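Local coordinates for protein putative epimerase (Burkholderia cenocepacia, PDB 4LW8) that probably acts as an NAD(P)-dependent epimerase or dehydratase on sugar nucleotides, in a pathway assigned to the O-antigen of outer-membrane lipopolysaccharide, at residues Val147-Thr151 with Glu245-Val249; Val203-Asn209 with Met315-Arg320; Asp219-Ser225 with Cys250-Ser256. Residues are numbered along the deposited sequence.

The second segments of contacts 1 and 3 are continuous, 245-249 running into 250-256, and both contacts reach the same mixed sheet, their centres about 15 Å apart. Contact 1 is buried, with no exposed residue among those touching; contacts 2 and 3 are both partly buried, with three and two exposed residues, contact 2 lying about 22 Å from the chain centre. The chemistry follows: a carboxylate on a backbone NH in contact 1, paired backbone plus carboxylate bonds in contact 3, and apolar packing without a hydrogen bond in contact 2. Contacts 2 and 3 do not touch, yet helix 308-321, half of contact 2, also meets Phe224 and Tyr255 of contact 3.

Contact 1 of 3, residues Val147-Thr151 with Glu245-Val249; sequences VLDET and ETFNV
At the edge of the Rossmann-type sheet of this epimerase/dehydratase family member, an Asx turn after strand 147-148 presents a glutamate to strand 246-249. OD1 of Asp149, chi1 p, accepts from Thr151 N at 2.9 Å, which makes the Asx turn, and also from Thr151 OG1 at 2.7 Å. Between them Glu150, near helical at phi/psi -73/-7, directs its CA-CB bond toward the other segment; chi1 m places Glu150 CG 3.5 Å from Thr246 O, and chi2 p brings the carboxylate to the backbone of Asn248. Its OE2 accepts from Asn248 N at 2.6 Å with an N-H...O angle of 161°, so a side chain joins these segments, with no backbone hydrogen bond between them. A water donating to Glu150 OE2 (2.7 Å) and Asn248 O (2.9 Å) completes a bridge between the N and O of Asn248. The nearest CA pair is Glu150-Asn248, 6.5 Å. Leu148 O and Asn248 ND2 are 3.0 Å apart, but the angle is poor; the amide bonds instead to Tyr140 OH through OD1 and to Ser292 O through ND2. Strand 147-148 pairs in parallel with strand 288-291, strand 246-249 with strand 180-189, and Phe247 and Val249 pack on helix 227-240.

Contact 2 of 3, residues Val203-Asn209 with Met315-Arg320; sequences VAHYARN and MVDAMR
Val203, with 85 Å² covered, is the residue of 203-209 most buried by 315-320. Its CA-CB bond points toward the partner, and with chi1 t (165°) CG1 lies 3.7 Å from Val316 N, 4.0 Å from Val316 CG2 and 3.8 Å from Met319 CG, while Val203 CG2 meets Met315 CE at 3.9 Å. One turn on, Ala207 (64 Å²) brings its CB to 3.6 Å from Met319 CB; its CA, 5.6 Å from that of Val316, forms the closest CA pair. The segment axes approach to 9.2 Å and cross at -56°: a mid-chain helix, 198-207, packs on the C-terminal helix 308-321 in what is probably the smaller, substrate-binding domain of this family, where helix 257-268 receives Tyr206, Val316 and Arg320. Met319 (57 Å²), all chi m, sets its CE 3.8 Å from Ala204 CB. Helix 198-207 ends in a Schellman motif: Asn209, phi/psi 53/41, is the C-prime residue, its N bonds to Tyr206 O at 3.0 Å, and Ala210 N bonds to His205 O. Past this end runs Arg320, extended, its NE 3.5 Å from Ala207 O and its NH2 3.7 Å from Tyr206 O and 3.8 Å from Asn209 OD1, none a hydrogen bond.

Contact 3 of 3, residues Asp219-Ser225 with Cys250-Ser256; sequences DVSRDFS and CSERAYS
Strand 221-225 and the short strand around 254-256 form an antiparallel pair on the mixed sheet, their short axes at 126° and 3.9 Å at closest approach. The pairing centres on one hydrogen-bonded pair, Arg222 with Tyr255 (CA-CA 5.4 Å): Arg222 N donates to Tyr255 O at 3.0 Å and Tyr255 N to Arg222 O at 2.8 Å. Flanking it, Ser221 CA and Asp223 CA each lie 3.3 Å from a carbonyl, Tyr255 O and Arg253 O respectively, as CA-H...O contacts. Where backbone pairing gives out, Asp223, chi1 t, takes over: its OD1 accepts from Ser251 N and from Ser251 OG, both at 2.9 Å, and its OD2 from Glu252 N at 3.0 Å, with Gly291 N as a further donor to OD2. Ser251 OG accepts from Arg253 N (2.9 Å), an ST turn that, with Glu252 at phi/psi 68/10, leads the chain into the short strand. Arg222 NH1 donates to Ser221 O at 2.8 Å, and NH2 reaches Val286 O. Glu252 forms a salt bridge with Arg297, Asp219 with Lys287. Ser256, N-cap of helix 257-268, caps a backbone N there through OG, and its own N donates to Glu259 OE2. Two waters bridge the segments: one donates to Val220 O (2.8 Å) and Tyr255 O (3.0 Å), while the other accepts from Ser221 OG at 2.9 Å and donates to Ala254 O at 3.2 Å.

Contact 1 of 3, residues Val147-Thr151 with Glu245-Val249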
ATOM      1  N   VAL A 147       0.587  -7.543 -22.994  1.00 48.16           N
ATOM      2  CA  VAL A 147      -0.760  -6.979 -22.878  1.00 42.24           C
ATOM      3  C   VAL A 147      -1.314  -7.280 -21.493  1.00 45.47           C
ATOM      4  O   VAL A 147      -1.502  -8.444 -21.147  1.00 46.54           O
ATOM      5  CB  VAL A 147      -1.728  -7.560 -23.934  1.00 43.72           C
ATOM      6  CG1 VAL A 147      -3.137  -6.989 -23.750  1.00 38.43           C
ATOM      7  CG2 VAL A 147      -1.217  -7.301 -25.345  1.00 44.05           C
ATOM      8  N   LEU A 148      -1.574  -6.244 -20.699  1.00 36.41           N
ATOM      9  CA  LEU A 148      -1.980  -6.442 -19.310  1.00 33.10           C
ATOM     10  C   LEU A 148      -3.501  -6.380 -19.096  1.00 40.75           C
ATOM     11  O   LEU A 148      -4.151  -5.411 -19.506  1.00 40.57           O
ATOM     12  CB  LEU A 148      -1.307  -5.398 -18.417  1.00 35.99           C
ATOM     13  CG  LEU A 148       0.181  -5.151 -18.671  1.00 36.83           C
ATOM     14  CD1 LEU A 148       0.784  -4.269 -17.586  1.00 31.61           C
ATOM     15  CD2 LEU A 148       0.938  -6.446 -18.788  1.00 35.10           C
ATOM     16  N   ASP A 149      -4.063  -7.400 -18.445  1.00 34.96           N
ATOM     17  CA  ASP A 149      -5.442  -7.305 -17.970  1.00 30.00           C
ATOM     18  C   ASP A 149      -5.417  -7.140 -16.453  1.00 39.16           C
ATOM     19  O   ASP A 149      -4.338  -7.053 -15.862  1.00 37.21           O
ATOM     20  CB  ASP A 149      -6.290  -8.516 -18.419  1.00 32.38           C
ATOM     21  CG  ASP A 149      -5.834  -9.836 -17.827  1.00 38.87           C
ATOM     22  OD1 ASP A 149      -5.332  -9.878 -16.683  1.00 42.12           O
ATOM     23  OD2 ASP A 149      -6.001 -10.857 -18.525  1.00 53.21           O
ATOM     24  N   GLU A 150      -6.588  -7.096 -15.820  1.00 36.87           N
ATOM     25  CA  GLU A 150      -6.669  -6.752 -14.396  1.00 30.85           C
ATOM     26  C   GLU A 150      -6.173  -7.848 -13.442  1.00 34.85           C
ATOM     27  O   GLU A 150      -6.050  -7.608 -12.238  1.00 37.15           O
ATOM     28  CB  GLU A 150      -8.108  -6.372 -14.026  1.00 26.04           C
ATOM     29  CG  GLU A 150      -8.578  -5.058 -14.627  1.00 30.30           C
ATOM     30  CD  GLU A 150      -9.071  -5.184 -16.052  1.00 30.54           C
ATOM     31  OE1 GLU A 150      -9.059  -6.307 -16.597  1.00 30.79           O
ATOM     32  OE2 GLU A 150      -9.461  -4.147 -16.638  1.00 31.03           O
ATOM     33  N   THR A 151      -5.858  -9.027 -13.970  1.00 32.64           N
ATOM     34  CA  THR A 151      -5.371 -10.116 -13.128  1.00 37.54           C
ATOM     35  C   THR A 151      -3.847 -10.115 -12.996  1.00 41.34           C
ATOM     36  O   THR A 151      -3.281 -10.949 -12.286  1.00 44.70           O
ATOM     37  CB  THR A 151      -5.799 -11.501 -13.669  1.00 38.89           C
ATOM     38  OG1 THR A 151      -5.012 -11.840 -14.820  1.00 36.63           O
ATOM     39  CG2 THR A 151      -7.299 -11.528 -14.013  1.00 36.68           C
ATOM     40  N   GLU A 245     -15.420  -3.529  -8.330  1.00 30.81           N
ATOM     41  CA  GLU A 245     -14.684  -3.956  -9.520  1.00 29.89           C
ATOM     42  C   GLU A 245     -13.621  -2.945  -9.962  1.00 34.39           C
ATOM     43  O   GLU A 245     -13.833  -1.732  -9.873  1.00 26.50           O
ATOM     44  CB  GLU A 245     -15.675  -4.214 -10.662  1.00 25.07           C
ATOM     45  CG  GLU A 245     -16.625  -5.365 -10.376  1.00 35.05           C
ATOM     46  CD  GLU A 245     -15.874  -6.678 -10.185  1.00 38.62           C
ATOM     47  OE1 GLU A 245     -14.967  -6.941 -10.992  1.00 36.38           O
ATOM     48  OE2 GLU A 245     -16.162  -7.428  -9.222  1.00 44.72           O
ATOM     49  N   THR A 246     -12.489  -3.461 -10.446  1.00 34.77           N
ATOM     50  CA  THR A 246     -11.371  -2.654 -10.939  1.00 27.70           C
ATOM     51  C   THR A 246     -11.266  -2.778 -12.459  1.00 29.33           C
ATOM     52  O   THR A 246     -11.416  -3.870 -12.996  1.00 30.86           O
ATOM     53  CB  THR A 246     -10.043  -3.091 -10.286  1.00 28.78           C
ATOM     54  OG1 THR A 246     -10.092  -2.840  -8.878  1.00 26.98           O
ATOM     55  CG2 THR A 246      -8.851  -2.358 -10.890  1.00 25.72           C
ATOM     56  N   PHE A 247     -11.025  -1.668 -13.153  1.00 28.68           N
ATOM     57  CA  PHE A 247     -11.002  -1.682 -14.620  1.00 26.80           C
ATOM     58  C   PHE A 247      -9.801  -0.948 -15.211  1.00 31.09           C
ATOM     59  O   PHE A 247      -9.563   0.216 -14.884  1.00 28.18           O
ATOM     60  CB  PHE A 247     -12.272  -1.035 -15.193  1.00 22.72           C
ATOM     61  CG  PHE A 247     -13.550  -1.744 -14.834  1.00 27.83           C
ATOM     62  CD1 PHE A 247     -14.229  -1.428 -13.675  1.00 28.84           C
ATOM     63  CD2 PHE A 247     -14.083  -2.702 -15.675  1.00 26.64           C
ATOM     64  CE1 PHE A 247     -15.410  -2.079 -13.347  1.00 29.12           C
ATOM     65  CE2 PHE A 247     -15.262  -3.361 -15.360  1.00 35.27           C
ATOM     66  CZ  PHE A 247     -15.926  -3.053 -14.194  1.00 32.67           C
ATOM     67  N   ASN A 248      -9.051  -1.623 -16.075  1.00 24.94           N
ATOM     68  CA  ASN A 248      -8.134  -0.923 -16.972  1.00 24.07           C
ATOM     69  C   ASN A 248      -8.919   0.063 -17.838  1.00 25.57           C
ATOM     70  O   ASN A 248     -10.016  -0.256 -18.315  1.00 27.86           O
ATOM     71  CB  ASN A 248      -7.390  -1.907 -17.881  1.00 24.97           C
ATOM     72  CG  ASN A 248      -6.368  -2.743 -17.142  1.00 33.74           C
ATOM     73  OD1 ASN A 248      -5.945  -2.404 -16.031  1.00 28.09           O
ATOM     74  ND2 ASN A 248      -5.961  -3.848 -17.758  1.00 25.75           N
ATOM     75  N   VAL A 249      -8.366   1.249 -18.048  1.00 25.86           N
ATOM     76  CA  VAL A 249      -8.890   2.169 -19.062  1.00 24.38           C
ATOM     77  C   VAL A 249      -7.720   2.497 -19.983  1.00 26.69           C
ATOM     78  O   VAL A 249      -6.721   3.068 -19.546  1.00 24.63           O
ATOM     79  CB  VAL A 249      -9.518   3.447 -18.438  1.00 31.52           C
ATOM     80  CG1 VAL A 249     -10.014   4.405 -19.523  1.00 23.28           C
ATOM     81  CG2 VAL A 249     -10.679   3.061 -17.516  1.00 29.47           C
TER
HETATM   82  O   HOH W   1     -10.788  -3.036 -18.690  1.00 33.78           O

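Contact 2 of 3, residues Val203-Asn209 with Met315-Arg320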
ATOM      1  N   VAL A 203       4.719  17.764 -28.353  1.00 30.91           N
ATOM      2  CA  VAL A 203       3.811  18.698 -29.027  1.00 32.69           C
ATOM      3  C   VAL A 203       4.313  20.144 -28.909  1.00 34.38           C
ATOM      4  O   VAL A 203       4.327  20.883 -29.895  1.00 37.66           O
ATOM      5  CB  VAL A 203       2.371  18.586 -28.464  1.00 34.57           C
ATOM      6  CG1 VAL A 203       1.506  19.781 -28.892  1.00 32.24           C
ATOM      7  CG2 VAL A 203       1.742  17.278 -28.906  1.00 34.84           C
ATOM      8  N   ALA A 204       4.738  20.538 -27.710  1.00 30.02           N
ATOM      9  CA  ALA A 204       5.233  21.896 -27.480  1.00 31.42           C
ATOM     10  C   ALA A 204       6.433  22.197 -28.372  1.00 34.18           C
ATOM     11  O   ALA A 204       6.537  23.285 -28.940  1.00 39.27           O
ATOM     12  CB  ALA A 204       5.598  22.101 -26.018  1.00 28.77           C
ATOM     13  N   HIS A 205       7.331  21.229 -28.510  1.00 30.27           N
ATOM     14  CA  HIS A 205       8.496  21.428 -29.363  1.00 35.57           C
ATOM     15  C   HIS A 205       8.086  21.592 -30.824  1.00 42.50           C
ATOM     16  O   HIS A 205       8.526  22.529 -31.492  1.00 42.49           O
ATOM     17  CB  HIS A 205       9.496  20.274 -29.238  1.00 32.71           C
ATOM     18  CG  HIS A 205      10.353  20.338 -28.011  1.00 31.22           C
ATOM     19  ND1 HIS A 205       9.848  20.200 -26.732  1.00 28.96           N
ATOM     20  CD2 HIS A 205      11.687  20.542 -27.867  1.00 31.54           C
ATOM     21  CE1 HIS A 205      10.836  20.293 -25.860  1.00 36.52           C
ATOM     22  NE2 HIS A 205      11.959  20.512 -26.522  1.00 36.90           N
ATOM     23  N   TYR A 206       7.249  20.690 -31.324  1.00 38.11           N
ATOM     24  CA  TYR A 206       6.853  20.772 -32.724  1.00 36.43           C
ATOM     25  C   TYR A 206       6.015  22.017 -32.995  1.00 37.47           C
ATOM     26  O   TYR A 206       6.123  22.625 -34.061  1.00 37.48           O
ATOM     27  CB  TYR A 206       6.075  19.526 -33.144  1.00 31.95           C
ATOM     28  CG  TYR A 206       6.919  18.438 -33.772  1.00 34.88           C
ATOM     29  CD1 TYR A 206       7.312  18.518 -35.109  1.00 36.43           C
ATOM     30  CD2 TYR A 206       7.301  17.321 -33.044  1.00 33.52           C
ATOM     31  CE1 TYR A 206       8.074  17.517 -35.698  1.00 42.43           C
ATOM     32  CE2 TYR A 206       8.066  16.308 -33.625  1.00 35.90           C
ATOM     33  CZ  TYR A 206       8.450  16.415 -34.947  1.00 41.63           C
ATOM     34  OH  TYR A 206       9.197  15.418 -35.523  1.00 44.91           O
ATOM     35  N   ALA A 207       5.216  22.419 -32.013  1.00 36.78           N
ATOM     36  CA  ALA A 207       4.310  23.550 -32.190  1.00 40.10           C
ATOM     37  C   ALA A 207       5.070  24.846 -32.421  1.00 43.11           C
ATOM     38  O   ALA A 207       4.602  25.720 -33.156  1.00 41.52           O
ATOM     39  CB  ALA A 207       3.377  23.684 -30.979  1.00 41.70           C
ATOM     40  N   ARG A 208       6.232  24.982 -31.784  1.00 40.70           N
ATOM     41  CA  ARG A 208       7.050  26.184 -31.935  1.00 42.33           C
ATOM     42  C   ARG A 208       8.207  25.939 -32.919  1.00 45.51           C
ATOM     43  O   ARG A 208       9.193  26.682 -32.943  1.00 45.76           O
ATOM     44  CB  ARG A 208       7.589  26.641 -30.579  1.00 41.16           C
ATOM     45  CG  ARG A 208       8.622  25.706 -29.990  1.00 43.87           C
ATOM     46  CD  ARG A 208       9.058  26.122 -28.601  1.00 49.84           C
ATOM     47  NE  ARG A 208      10.270  25.402 -28.233  1.00 59.00           N
ATOM     48  CZ  ARG A 208      10.363  24.484 -27.277  1.00 63.28           C
ATOM     49  NH1 ARG A 208       9.303  24.158 -26.537  1.00 62.55           N
ATOM     50  NH2 ARG A 208      11.535  23.897 -27.058  1.00 60.39           N
ATOM     51  N   ASN A 209       8.084  24.880 -33.713  1.00 47.97           N
ATOM     52  CA  ASN A 209       9.099  24.512 -34.700  1.00 45.46           C
ATOM     53  C   ASN A 209      10.503  24.384 -34.122  1.00 37.97           C
ATOM     54  O   ASN A 209      11.469  24.835 -34.734  1.00 39.38           O
ATOM     55  CB  ASN A 209       9.125  25.539 -35.840  1.00 47.95           C
ATOM     56  CG  ASN A 209       7.806  25.629 -36.571  1.00 55.26           C
ATOM     57  OD1 ASN A 209       7.351  24.662 -37.184  1.00 56.95           O
ATOM     58  ND2 ASN A 209       7.177  26.797 -36.504  1.00 63.88           N
ATOM     59  N   MET A 315      -3.896  18.781 -30.141  1.00 33.13           N
ATOM     60  CA  MET A 315      -2.965  19.443 -29.218  1.00 36.18           C
ATOM     61  C   MET A 315      -2.049  20.458 -29.928  1.00 39.37           C
ATOM     62  O   MET A 315      -1.809  21.554 -29.411  1.00 36.84           O
ATOM     63  CB  MET A 315      -2.127  18.386 -28.477  1.00 26.84           C
ATOM     64  CG  MET A 315      -2.975  17.454 -27.582  1.00 26.79           C
ATOM     65  SD  MET A 315      -2.099  15.979 -27.003  1.00 30.59           S
ATOM     66  CE  MET A 315      -0.796  16.692 -26.002  1.00 27.33           C
ATOM     67  N   VAL A 316      -1.514  20.086 -31.090  1.00 39.49           N
ATOM     68  CA  VAL A 316      -0.664  21.000 -31.850  1.00 35.60           C
ATOM     69  C   VAL A 316      -1.454  22.254 -32.230  1.00 38.78           C
ATOM     70  O   VAL A 316      -0.985  23.372 -32.034  1.00 41.68           O
ATOM     71  CB  VAL A 316      -0.094  20.349 -33.129  1.00 38.21           C
ATOM     72  CG1 VAL A 316       0.517  21.422 -34.046  1.00 35.15           C
ATOM     73  CG2 VAL A 316       0.958  19.292 -32.774  1.00 34.48           C
ATOM     74  N   ASP A 317      -2.658  22.056 -32.753  1.00 35.65           N
ATOM     75  CA  ASP A 317      -3.509  23.171 -33.157  1.00 46.40           C
ATOM     76  C   ASP A 317      -3.804  24.098 -31.980  1.00 47.02           C
ATOM     77  O   ASP A 317      -3.785  25.313 -32.123  1.00 50.67           O
ATOM     78  CB  ASP A 317      -4.822  22.666 -33.764  1.00 50.11           C
ATOM     79  CG  ASP A 317      -4.629  22.014 -35.123  1.00 55.08           C
ATOM     80  OD1 ASP A 317      -3.570  22.229 -35.750  1.00 57.20           O
ATOM     81  OD2 ASP A 317      -5.556  21.309 -35.575  1.00 59.73           O
ATOM     82  N   ALA A 318      -4.085  23.522 -30.818  1.00 48.91           N
ATOM     83  CA  ALA A 318      -4.376  24.332 -29.642  1.00 47.39           C
ATOM     84  C   ALA A 318      -3.150  25.137 -29.235  1.00 46.21           C
ATOM     85  O   ALA A 318      -3.269  26.290 -28.844  1.00 51.40           O
ATOM     86  CB  ALA A 318      -4.858  23.463 -28.487  1.00 44.08           C
ATOM     87  N   MET A 319      -1.970  24.534 -29.343  1.00 41.10           N
ATOM     88  CA  MET A 319      -0.736  25.230 -28.979  1.00 44.62           C
ATOM     89  C   MET A 319      -0.463  26.424 -29.894  1.00 56.34           C
ATOM     90  O   MET A 319      -0.034  27.478 -29.433  1.00 62.53           O
ATOM     91  CB  MET A 319       0.455  24.277 -29.002  1.00 40.12           C
ATOM     92  CG  MET A 319       0.534  23.341 -27.803  1.00 49.65           C
ATOM     93  SD  MET A 319       0.863  24.180 -26.239  1.00 74.72           S
ATOM     94  CE  MET A 319       2.636  24.404 -26.356  1.00 45.81           C
ATOM     95  N   ARG A 320      -0.717  26.252 -31.188  1.00 59.04           N
ATOM     96  CA  ARG A 320      -0.443  27.295 -32.171  1.00 60.22           C
ATOM     97  C   ARG A 320      -1.484  28.407 -32.112  1.00 70.86           C
ATOM     98  O   ARG A 320      -1.171  29.568 -32.361  1.00 79.39           O
ATOM     99  CB  ARG A 320      -0.391  26.698 -33.580  1.00 58.13           C
ATOM    100  CG  ARG A 320       0.808  25.777 -33.805  1.00 61.62           C
ATOM    101  CD  ARG A 320       0.850  25.214 -35.218  1.00 65.96           C
ATOM    102  NE  ARG A 320       2.169  24.665 -35.516  1.00 71.29           N
ATOM    103  CZ  ARG A 320       2.473  23.968 -36.609  1.00 74.44           C
ATOM    104  NH1 ARG A 320       1.548  23.729 -37.530  1.00 72.90           N
ATOM    105  NH2 ARG A 320       3.709  23.509 -36.776  1.00 76.44           N
TER

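Contact 3 of 3, residues Asp219-Ser225 with Cys250-Ser256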
ATOM      1  N   ASP A 219      12.314   3.063 -29.446  1.00 40.50           N
ATOM      2  CA  ASP A 219      11.744   1.782 -29.839  1.00 39.48           C
ATOM      3  C   ASP A 219      10.939   1.178 -28.691  1.00 40.41           C
ATOM      4  O   ASP A 219      10.600  -0.008 -28.698  1.00 49.40           O
ATOM      5  CB  ASP A 219      12.855   0.831 -30.311  1.00 39.00           C
ATOM      6  CG  ASP A 219      13.863   0.510 -29.213  1.00 57.29           C
ATOM      7  OD1 ASP A 219      13.978   1.303 -28.247  1.00 57.36           O
ATOM      8  OD2 ASP A 219      14.574  -0.516 -29.341  1.00 66.49           O
ATOM      9  N   VAL A 220      10.621   2.012 -27.710  1.00 33.99           N
ATOM     10  CA  VAL A 220       9.846   1.573 -26.562  1.00 35.78           C
ATOM     11  C   VAL A 220       8.377   1.966 -26.754  1.00 36.52           C
ATOM     12  O   VAL A 220       8.062   3.138 -26.916  1.00 38.71           O
ATOM     13  CB  VAL A 220      10.396   2.171 -25.262  1.00 36.70           C
ATOM     14  CG1 VAL A 220       9.453   1.875 -24.108  1.00 39.05           C
ATOM     15  CG2 VAL A 220      11.790   1.598 -24.981  1.00 37.18           C
ATOM     16  N   SER A 221       7.497   0.967 -26.787  1.00 33.82           N
ATOM     17  CA  SER A 221       6.082   1.174 -27.136  1.00 38.74           C
ATOM     18  C   SER A 221       5.182   1.163 -25.913  1.00 35.13           C
ATOM     19  O   SER A 221       5.312   0.290 -25.048  1.00 34.70           O
ATOM     20  CB  SER A 221       5.594   0.101 -28.120  1.00 41.31           C
ATOM     21  OG  SER A 221       6.287   0.168 -29.354  1.00 47.63           O
ATOM     22  N   ARG A 222       4.278   2.136 -25.840  1.00 31.20           N
ATOM     23  CA  ARG A 222       3.353   2.240 -24.717  1.00 30.46           C
ATOM     24  C   ARG A 222       1.943   2.617 -25.191  1.00 30.12           C
ATOM     25  O   ARG A 222       1.755   3.142 -26.291  1.00 27.35           O
ATOM     26  CB  ARG A 222       3.867   3.259 -23.688  1.00 31.39           C
ATOM     27  CG  ARG A 222       5.188   2.861 -23.001  1.00 29.19           C
ATOM     28  CD  ARG A 222       5.048   1.576 -22.185  1.00 38.52           C
ATOM     29  NE  ARG A 222       6.259   1.266 -21.421  1.00 40.44           N
ATOM     30  CZ  ARG A 222       7.190   0.390 -21.787  1.00 43.71           C
ATOM     31  NH1 ARG A 222       7.062  -0.300 -22.917  1.00 38.88           N
ATOM     32  NH2 ARG A 222       8.252   0.194 -21.013  1.00 50.14           N
ATOM     33  N   ASP A 223       0.968   2.348 -24.331  1.00 31.38           N
ATOM     34  CA  ASP A 223      -0.454   2.542 -24.598  1.00 31.34           C
ATOM     35  C   ASP A 223      -0.843   3.986 -24.276  1.00 34.53           C
ATOM     36  O   ASP A 223      -0.732   4.409 -23.126  1.00 35.64           O
ATOM     37  CB  ASP A 223      -1.256   1.544 -23.745  1.00 27.47           C
ATOM     38  CG  ASP A 223      -2.743   1.523 -24.069  1.00 35.39           C
ATOM     39  OD1 ASP A 223      -3.363   2.596 -24.239  1.00 33.85           O
ATOM     40  OD2 ASP A 223      -3.303   0.410 -24.127  1.00 33.47           O
ATOM     41  N   PHE A 224      -1.282   4.742 -25.283  1.00 30.81           N
ATOM     42  CA  PHE A 224      -1.706   6.133 -25.084  1.00 32.20           C
ATOM     43  C   PHE A 224      -3.183   6.369 -25.447  1.00 29.68           C
ATOM     44  O   PHE A 224      -3.671   5.863 -26.453  1.00 31.36           O
ATOM     45  CB  PHE A 224      -0.848   7.088 -25.912  1.00 32.17           C
ATOM     46  CG  PHE A 224       0.595   7.132 -25.505  1.00 37.87           C
ATOM     47  CD1 PHE A 224       1.002   7.905 -24.432  1.00 34.14           C
ATOM     48  CD2 PHE A 224       1.552   6.432 -26.223  1.00 44.00           C
ATOM     49  CE1 PHE A 224       2.344   7.954 -24.055  1.00 34.80           C
ATOM     50  CE2 PHE A 224       2.897   6.485 -25.860  1.00 44.01           C
ATOM     51  CZ  PHE A 224       3.287   7.247 -24.771  1.00 39.10           C
ATOM     52  N   SER A 225      -3.882   7.157 -24.635  1.00 27.38           N
ATOM     53  CA  SER A 225      -5.294   7.478 -24.900  1.00 24.94           C
ATOM     54  C   SER A 225      -5.535   8.974 -24.893  1.00 26.40           C
ATOM     55  O   SER A 225      -4.756   9.754 -24.334  1.00 28.95           O
ATOM     56  CB  SER A 225      -6.222   6.824 -23.855  1.00 25.94           C
ATOM     57  OG  SER A 225      -6.108   5.410 -23.867  1.00 35.25           O
ATOM     58  N   CYS A 250      -7.823   2.078 -21.241  1.00 30.91           N
ATOM     59  CA  CYS A 250      -6.682   2.107 -22.170  1.00 29.26           C
ATOM     60  C   CYS A 250      -7.158   1.964 -23.610  1.00 29.67           C
ATOM     61  O   CYS A 250      -8.312   1.611 -23.845  1.00 28.91           O
ATOM     62  CB  CYS A 250      -5.694   0.993 -21.842  1.00 28.39           C
ATOM     63  SG  CYS A 250      -6.479  -0.633 -21.798  1.00 33.59           S
ATOM     64  N   SER A 251      -6.267   2.241 -24.560  1.00 27.58           N
ATOM     65  CA  SER A 251      -6.609   2.238 -25.984  1.00 26.88           C
ATOM     66  C   SER A 251      -6.417   0.854 -26.590  1.00 29.55           C
ATOM     67  O   SER A 251      -6.939   0.572 -27.655  1.00 30.46           O
ATOM     68  CB  SER A 251      -5.738   3.239 -26.755  1.00 36.93           C
ATOM     69  OG  SER A 251      -4.424   2.705 -26.961  1.00 37.07           O
ATOM     70  N   GLU A 252      -5.626   0.027 -25.911  1.00 32.28           N
ATOM     71  CA  GLU A 252      -5.209  -1.296 -26.394  1.00 39.40           C
ATOM     72  C   GLU A 252      -4.272  -1.184 -27.597  1.00 40.87           C
ATOM     73  O   GLU A 252      -3.967  -2.174 -28.245  1.00 42.26           O
ATOM     74  CB  GLU A 252      -6.410  -2.177 -26.762  1.00 38.11           C
ATOM     75  CG  GLU A 252      -7.330  -2.491 -25.600  1.00 43.39           C
ATOM     76  CD  GLU A 252      -8.453  -3.439 -25.985  1.00 51.31           C
ATOM     77  OE1 GLU A 252      -9.014  -3.279 -27.092  1.00 59.40           O
ATOM     78  OE2 GLU A 252      -8.774  -4.340 -25.180  1.00 45.42           O
ATOM     79  N   ARG A 253      -3.806   0.020 -27.896  1.00 48.99           N
ATOM     80  CA  ARG A 253      -2.777   0.155 -28.917  1.00 49.94           C
ATOM     81  C   ARG A 253      -1.505   0.753 -28.332  1.00 43.48           C
ATOM     82  O   ARG A 253      -1.548   1.737 -27.594  1.00 45.92           O
ATOM     83  CB  ARG A 253      -3.264   1.010 -30.081  1.00 46.60           C
ATOM     84  CG  ARG A 253      -2.211   1.149 -31.159  1.00 53.64           C
ATOM     85  CD  ARG A 253      -2.812   1.532 -32.484  1.00 59.87           C
ATOM     86  NE  ARG A 253      -1.772   1.756 -33.479  1.00 65.94           N
ATOM     87  CZ  ARG A 253      -2.008   2.091 -34.740  1.00 69.64           C
ATOM     88  NH1 ARG A 253      -3.256   2.235 -35.160  1.00 67.35           N
ATOM     89  NH2 ARG A 253      -0.998   2.279 -35.581  1.00 76.02           N
ATOM     90  N   ALA A 254      -0.377   0.142 -28.674  1.00 36.66           N
ATOM     91  CA  ALA A 254       0.926   0.592 -28.213  1.00 42.24           C
ATOM     92  C   ALA A 254       1.683   1.304 -29.331  1.00 42.68           C
ATOM     93  O   ALA A 254       1.816   0.781 -30.432  1.00 35.97           O
ATOM     94  CB  ALA A 254       1.738  -0.585 -27.690  1.00 38.26           C
ATOM     95  N   TYR A 255       2.161   2.510 -29.039  1.00 38.23           N
ATOM     96  CA  TYR A 255       2.951   3.289 -29.984  1.00 34.07           C
ATOM     97  C   TYR A 255       4.374   3.514 -29.476  1.00 31.45           C
ATOM     98  O   TYR A 255       4.572   3.852 -28.309  1.00 34.35           O
ATOM     99  CB  TYR A 255       2.295   4.652 -30.233  1.00 34.99           C
ATOM    100  CG  TYR A 255       0.949   4.652 -30.940  1.00 36.68           C
ATOM    101  CD1 TYR A 255       0.859   4.518 -32.318  1.00 45.00           C
ATOM    102  CD2 TYR A 255      -0.228   4.790 -30.219  1.00 35.43           C
ATOM    103  CE1 TYR A 255      -0.374   4.539 -32.958  1.00 53.15           C
ATOM    104  CE2 TYR A 255      -1.461   4.814 -30.846  1.00 41.52           C
ATOM    105  CZ  TYR A 255      -1.530   4.687 -32.211  1.00 56.86           C
ATOM    106  OH  TYR A 255      -2.764   4.706 -32.823  1.00 70.72           O
ATOM    107  N   SER A 256       5.363   3.339 -30.347  1.00 34.66           N
ATOM    108  CA  SER A 256       6.732   3.705 -30.009  1.00 33.81           C
ATOM    109  C   SER A 256       6.903   5.215 -30.138  1.00 36.21           C
ATOM    110  O   SER A 256       6.116   5.877 -30.812  1.00 33.27           O
ATOM    111  CB  SER A 256       7.723   2.997 -30.923  1.00 40.15           C
ATOM    112  OG  SER A 256       7.620   3.488 -32.248  1.00 42.21           O
TER
HETATM  113  O   HOH W   2       6.286   5.254 -26.253  1.00 46.93           O
HETATM  114  O   HOH W   3       4.517  -0.409 -31.603  1.00 43.81           O